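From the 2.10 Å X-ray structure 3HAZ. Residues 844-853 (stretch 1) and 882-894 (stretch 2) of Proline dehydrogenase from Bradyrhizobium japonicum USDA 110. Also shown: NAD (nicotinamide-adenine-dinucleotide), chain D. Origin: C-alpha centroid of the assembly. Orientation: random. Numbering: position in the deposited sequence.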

# COMPACT_ATOMS: atom_id res chain seq x y z
N ARG A 844 -8.24 -56.64 31.05
CA ARG A 844 -9.35 -56.25 30.19
C ARG A 844 -9.02 -56.56 28.73
O ARG A 844 -9.85 -57.07 27.98
CB ARG A 844 -9.64 -54.76 30.37
CG ARG A 844 -10.99 -54.31 29.85
CD ARG A 844 -11.40 -52.98 30.46
NE ARG A 844 -11.28 -52.98 31.92
CZ ARG A 844 -10.47 -52.18 32.61
NH1 ARG A 844 -10.42 -52.26 33.93
NH2 ARG A 844 -9.70 -51.30 31.98
N LEU A 845 -7.79 -56.25 28.33
CA LEU A 845 -7.35 -56.54 26.97
C LEU A 845 -7.33 -58.05 26.72
O LEU A 845 -7.80 -58.53 25.69
CB LEU A 845 -5.97 -55.91 26.72
CG LEU A 845 -6.00 -54.38 26.72
CD1 LEU A 845 -4.60 -53.79 26.56
CD2 LEU A 845 -6.92 -53.87 25.62
N ASP A 846 -6.78 -58.80 27.67
CA ASP A 846 -6.68 -60.24 27.51
C ASP A 846 -8.06 -60.88 27.41
O ASP A 846 -8.25 -61.86 26.70
CB ASP A 846 -5.89 -60.85 28.67
CG ASP A 846 -4.39 -60.64 28.51
OD1 ASP A 846 -3.97 -60.14 27.45
OD2 ASP A 846 -3.64 -60.98 29.45
N ALA A 847 -9.03 -60.31 28.12
CA ALA A 847 -10.40 -60.81 28.07
C ALA A 847 -11.01 -60.61 26.69
O ALA A 847 -11.66 -61.50 26.15
CB ALA A 847 -11.26 -60.14 29.15
N HIS A 848 -10.81 -59.42 26.11
CA HIS A 848 -11.29 -59.13 24.76
C HIS A 848 -10.63 -60.03 23.72
O HIS A 848 -11.27 -60.50 22.78
CB HIS A 848 -11.05 -57.66 24.40
CG HIS A 848 -11.50 -57.30 23.02
ND1 HIS A 848 -12.81 -57.06 22.70
CD2 HIS A 848 -10.80 -57.14 21.87
CE1 HIS A 848 -12.91 -56.77 21.42
NE2 HIS A 848 -11.70 -56.81 20.89
N ILE A 849 -9.33 -60.25 23.89
CA ILE A 849 -8.59 -61.13 23.00
C ILE A 849 -9.13 -62.56 23.05
O ILE A 849 -9.36 -63.19 22.02
CB ILE A 849 -7.08 -61.11 23.31
CG1 ILE A 849 -6.45 -59.83 22.73
CG2 ILE A 849 -6.39 -62.36 22.76
CD1 ILE A 849 -5.12 -59.45 23.33
N ALA A 850 -9.36 -63.06 24.27
CA ALA A 850 -9.92 -64.40 24.44
C ALA A 850 -11.28 -64.51 23.73
O ALA A 850 -11.54 -65.48 23.02
CB ALA A 850 -10.06 -64.74 25.91
N ARG A 851 -12.13 -63.51 23.93
CA ARG A 851 -13.44 -63.48 23.31
C ARG A 851 -13.36 -63.43 21.78
O ARG A 851 -14.10 -64.14 21.09
CB ARG A 851 -14.24 -62.28 23.83
CG ARG A 851 -15.63 -62.15 23.25
N MET A 852 -12.47 -62.60 21.26
CA MET A 852 -12.32 -62.44 19.83
C MET A 852 -11.80 -63.72 19.17
O MET A 852 -12.20 -64.06 18.06
CB MET A 852 -11.38 -61.27 19.49
CG MET A 852 -12.03 -59.89 19.59
SD MET A 852 -13.41 -59.61 18.46
CE MET A 852 -14.79 -60.01 19.54
N LYS A 853 -10.92 -64.44 19.87
CA LYS A 853 -10.44 -65.71 19.34
C LYS A 853 -11.57 -66.72 19.07
O LYS A 853 -11.46 -67.54 18.16
CB LYS A 853 -9.41 -66.34 20.28
CG LYS A 853 -8.07 -65.65 20.30
CD LYS A 853 -7.04 -66.51 21.01
CE LYS A 853 -5.78 -65.71 21.31
NZ LYS A 853 -4.97 -66.39 22.36
N GLN A 882 -19.73 -56.44 15.16
CA GLN A 882 -19.12 -57.29 16.18
C GLN A 882 -18.21 -56.51 17.12
O GLN A 882 -17.93 -56.97 18.23
CB GLN A 882 -18.33 -58.44 15.55
CG GLN A 882 -19.15 -59.39 14.71
CD GLN A 882 -18.30 -60.46 14.06
OE1 GLN A 882 -18.04 -60.40 12.86
NE2 GLN A 882 -17.83 -61.42 14.85
N LEU A 883 -17.74 -55.35 16.68
CA LEU A 883 -16.94 -54.48 17.54
C LEU A 883 -17.82 -53.42 18.16
O LEU A 883 -18.33 -52.54 17.46
CB LEU A 883 -15.80 -53.83 16.75
CG LEU A 883 -14.83 -52.95 17.54
CD1 LEU A 883 -14.17 -53.75 18.64
CD2 LEU A 883 -13.78 -52.30 16.63
N THR A 884 -18.03 -53.49 19.47
CA THR A 884 -18.97 -52.60 20.14
C THR A 884 -18.36 -51.72 21.23
O THR A 884 -19.05 -50.88 21.81
CB THR A 884 -20.15 -53.38 20.76
OG1 THR A 884 -19.64 -54.45 21.57
CG2 THR A 884 -21.04 -53.94 19.67
N GLU A 885 -17.07 -51.90 21.51
CA GLU A 885 -16.44 -51.09 22.54
C GLU A 885 -15.08 -50.59 22.08
O GLU A 885 -14.46 -51.16 21.19
CB GLU A 885 -16.24 -51.91 23.82
CG GLU A 885 -17.10 -53.15 23.93
CD GLU A 885 -16.41 -54.26 24.70
OE1 GLU A 885 -15.90 -53.98 25.81
OE2 GLU A 885 -16.37 -55.40 24.19
N GLU A 886 -14.63 -49.50 22.70
CA GLU A 886 -13.25 -49.08 22.56
C GLU A 886 -12.39 -50.00 23.41
O GLU A 886 -12.55 -50.07 24.63
CB GLU A 886 -13.08 -47.63 23.02
CG GLU A 886 -11.67 -47.07 22.85
CD GLU A 886 -11.45 -45.77 23.63
OE1 GLU A 886 -11.90 -45.70 24.79
OE2 GLU A 886 -10.83 -44.84 23.08
N VAL A 887 -11.49 -50.74 22.77
CA VAL A 887 -10.56 -51.60 23.49
C VAL A 887 -9.19 -50.94 23.44
O VAL A 887 -8.57 -50.84 22.38
CB VAL A 887 -10.51 -53.01 22.87
CG1 VAL A 887 -9.80 -53.98 23.82
CG2 VAL A 887 -11.91 -53.50 22.58
N PHE A 888 -8.71 -50.50 24.60
CA PHE A 888 -7.60 -49.55 24.67
C PHE A 888 -6.23 -50.25 24.65
O PHE A 888 -5.47 -50.17 25.61
CB PHE A 888 -7.74 -48.64 25.91
CG PHE A 888 -7.23 -47.24 25.69
CD1 PHE A 888 -7.88 -46.38 24.82
CD2 PHE A 888 -6.09 -46.79 26.35
CE1 PHE A 888 -7.41 -45.09 24.61
CE2 PHE A 888 -5.62 -45.50 26.15
CZ PHE A 888 -6.27 -44.65 25.27
N GLY A 889 -5.92 -50.92 23.55
CA GLY A 889 -4.68 -51.65 23.43
C GLY A 889 -4.29 -51.93 21.99
O GLY A 889 -4.95 -51.45 21.06
N PRO A 890 -3.23 -52.73 21.80
CA PRO A 890 -2.66 -53.03 20.47
C PRO A 890 -3.51 -54.05 19.72
O PRO A 890 -2.98 -55.09 19.35
CB PRO A 890 -1.31 -53.67 20.80
CG PRO A 890 -1.23 -53.81 22.31
CD PRO A 890 -2.59 -53.50 22.87
N ILE A 891 -4.78 -53.76 19.50
CA ILE A 891 -5.68 -54.76 18.94
C ILE A 891 -6.44 -54.25 17.73
O ILE A 891 -7.38 -53.46 17.86
CB ILE A 891 -6.66 -55.29 20.01
CG1 ILE A 891 -5.88 -55.81 21.22
CG2 ILE A 891 -7.56 -56.38 19.42
CD1 ILE A 891 -6.74 -56.11 22.43
N LEU A 892 -6.02 -54.70 16.55
CA LEU A 892 -6.64 -54.28 15.30
C LEU A 892 -7.77 -55.21 14.90
O LEU A 892 -7.63 -56.44 14.95
CB LEU A 892 -5.59 -54.22 14.19
CG LEU A 892 -6.11 -53.84 12.80
CD1 LEU A 892 -6.53 -52.37 12.79
CD2 LEU A 892 -5.04 -54.10 11.75
N HIS A 893 -8.90 -54.64 14.50
CA HIS A 893 -10.00 -55.41 13.94
C HIS A 893 -10.13 -55.03 12.46
O HIS A 893 -9.99 -53.86 12.11
CB HIS A 893 -11.30 -55.13 14.68
CG HIS A 893 -11.19 -55.27 16.17
ND1 HIS A 893 -10.68 -54.28 16.97
CD2 HIS A 893 -11.51 -56.30 16.99
CE1 HIS A 893 -10.70 -54.68 18.23
NE2 HIS A 893 -11.20 -55.91 18.27
N VAL A 894 -10.37 -56.03 11.61
CA VAL A 894 -10.46 -55.81 10.17
C VAL A 894 -11.75 -56.35 9.57
O VAL A 894 -12.18 -57.46 9.88
CB VAL A 894 -9.27 -56.44 9.42
CG1 VAL A 894 -9.36 -56.14 7.93
CG2 VAL A 894 -7.95 -55.94 9.99
PA NAD D . -10.89 -42.68 32.92
O1A NAD D . -12.45 -42.32 32.58
O2A NAD D . -10.79 -44.06 33.41
O5B NAD D . -10.37 -41.61 34.10
C5B NAD D . -9.55 -40.51 33.72
C4B NAD D . -9.51 -39.44 34.82
O4B NAD D . -10.81 -39.16 35.47
C3B NAD D . -8.59 -39.77 36.07
O3B NAD D . -7.67 -38.83 36.53
C2B NAD D . -9.60 -40.40 37.02
O2B NAD D . -9.20 -40.79 38.32
C1B NAD D . -10.73 -39.48 36.85
N9A NAD D . -11.99 -40.07 37.32
C8A NAD D . -12.31 -41.39 37.37
N7A NAD D . -13.64 -41.49 37.88
C5A NAD D . -14.12 -40.18 38.12
C6A NAD D . -15.33 -39.71 38.61
N6A NAD D . -16.38 -40.65 38.97
N1A NAD D . -15.54 -38.38 38.75
C2A NAD D . -14.53 -37.48 38.41
N3A NAD D . -13.34 -37.95 37.93
C4A NAD D . -13.13 -39.30 37.79
O3 NAD D . -9.92 -42.44 31.57
PN NAD D . -8.38 -43.09 31.52
O1N NAD D . -8.47 -44.71 31.91
O2N NAD D . -7.51 -42.39 32.46
O5D NAD D . -7.75 -42.94 29.98
C5D NAD D . -8.28 -43.72 28.92
C4D NAD D . -9.47 -43.04 28.21
O4D NAD D . -9.36 -41.57 28.00
C3D NAD D . -10.00 -43.60 26.82
O3D NAD D . -11.34 -44.01 26.72
C2D NAD D . -9.48 -42.49 25.87
O2D NAD D . -9.76 -42.53 24.49
C1D NAD D . -9.74 -41.28 26.67
N1N NAD D . -8.90 -40.20 26.15
C2N NAD D . -9.42 -39.33 25.17
C3N NAD D . -8.58 -38.26 24.64
C7N NAD D . -9.16 -37.30 23.58
O7N NAD D . -8.56 -36.32 23.30
N7N NAD D . -10.48 -37.53 23.04
C4N NAD D . -7.18 -38.10 25.11
C5N NAD D . -6.67 -38.97 26.08
C6N NAD D . -7.52 -40.05 26.63

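Residues 844-853 form a helical segment whose axis passes 10.9 Å from that of strand 891-894, the two running in roughly the same direction at 29°. Leu 845, His 848, Ile 849 and Met 852, spaced at helical intervals, meet the strand and the loop before it.

Leu 845 leaves the helix sideways, but its m,t rotamer brings its end to the other stretch, where CD2 of Leu 845 lies 3.4 Å from Val 887 CG1 in the loop and 3.9 Å from Ile 891 CD1 in the strand. Gly 889 leaves room for this side chain: a CB there would fall 2.5 Å from Leu 845 CD1. Ile 891, also m,t, extends CD1 to within 3.7 Å of Ile 849 CG1.

His 848 supplies the polar link. With chi1 at 179° and chi2 at 79°, its ring reaches across so that NE2 lies 2.8 Å from NE2 of His 893, whose m rotamer directs its own ring to the helix. This hydrogen bond is nearly linear (167°), and either nitrogen could be the donor. The rings therefore meet rim to rim; their planes lie at 74°, and one face of His 848 is covered by Val 887, whose CG2 sits 3.6 Å from the ring centroid of His 848 in a CH-pi contact. Met 852 SD approaches the edge of the His 893 ring, 4.1 Å from CD2 of His 893.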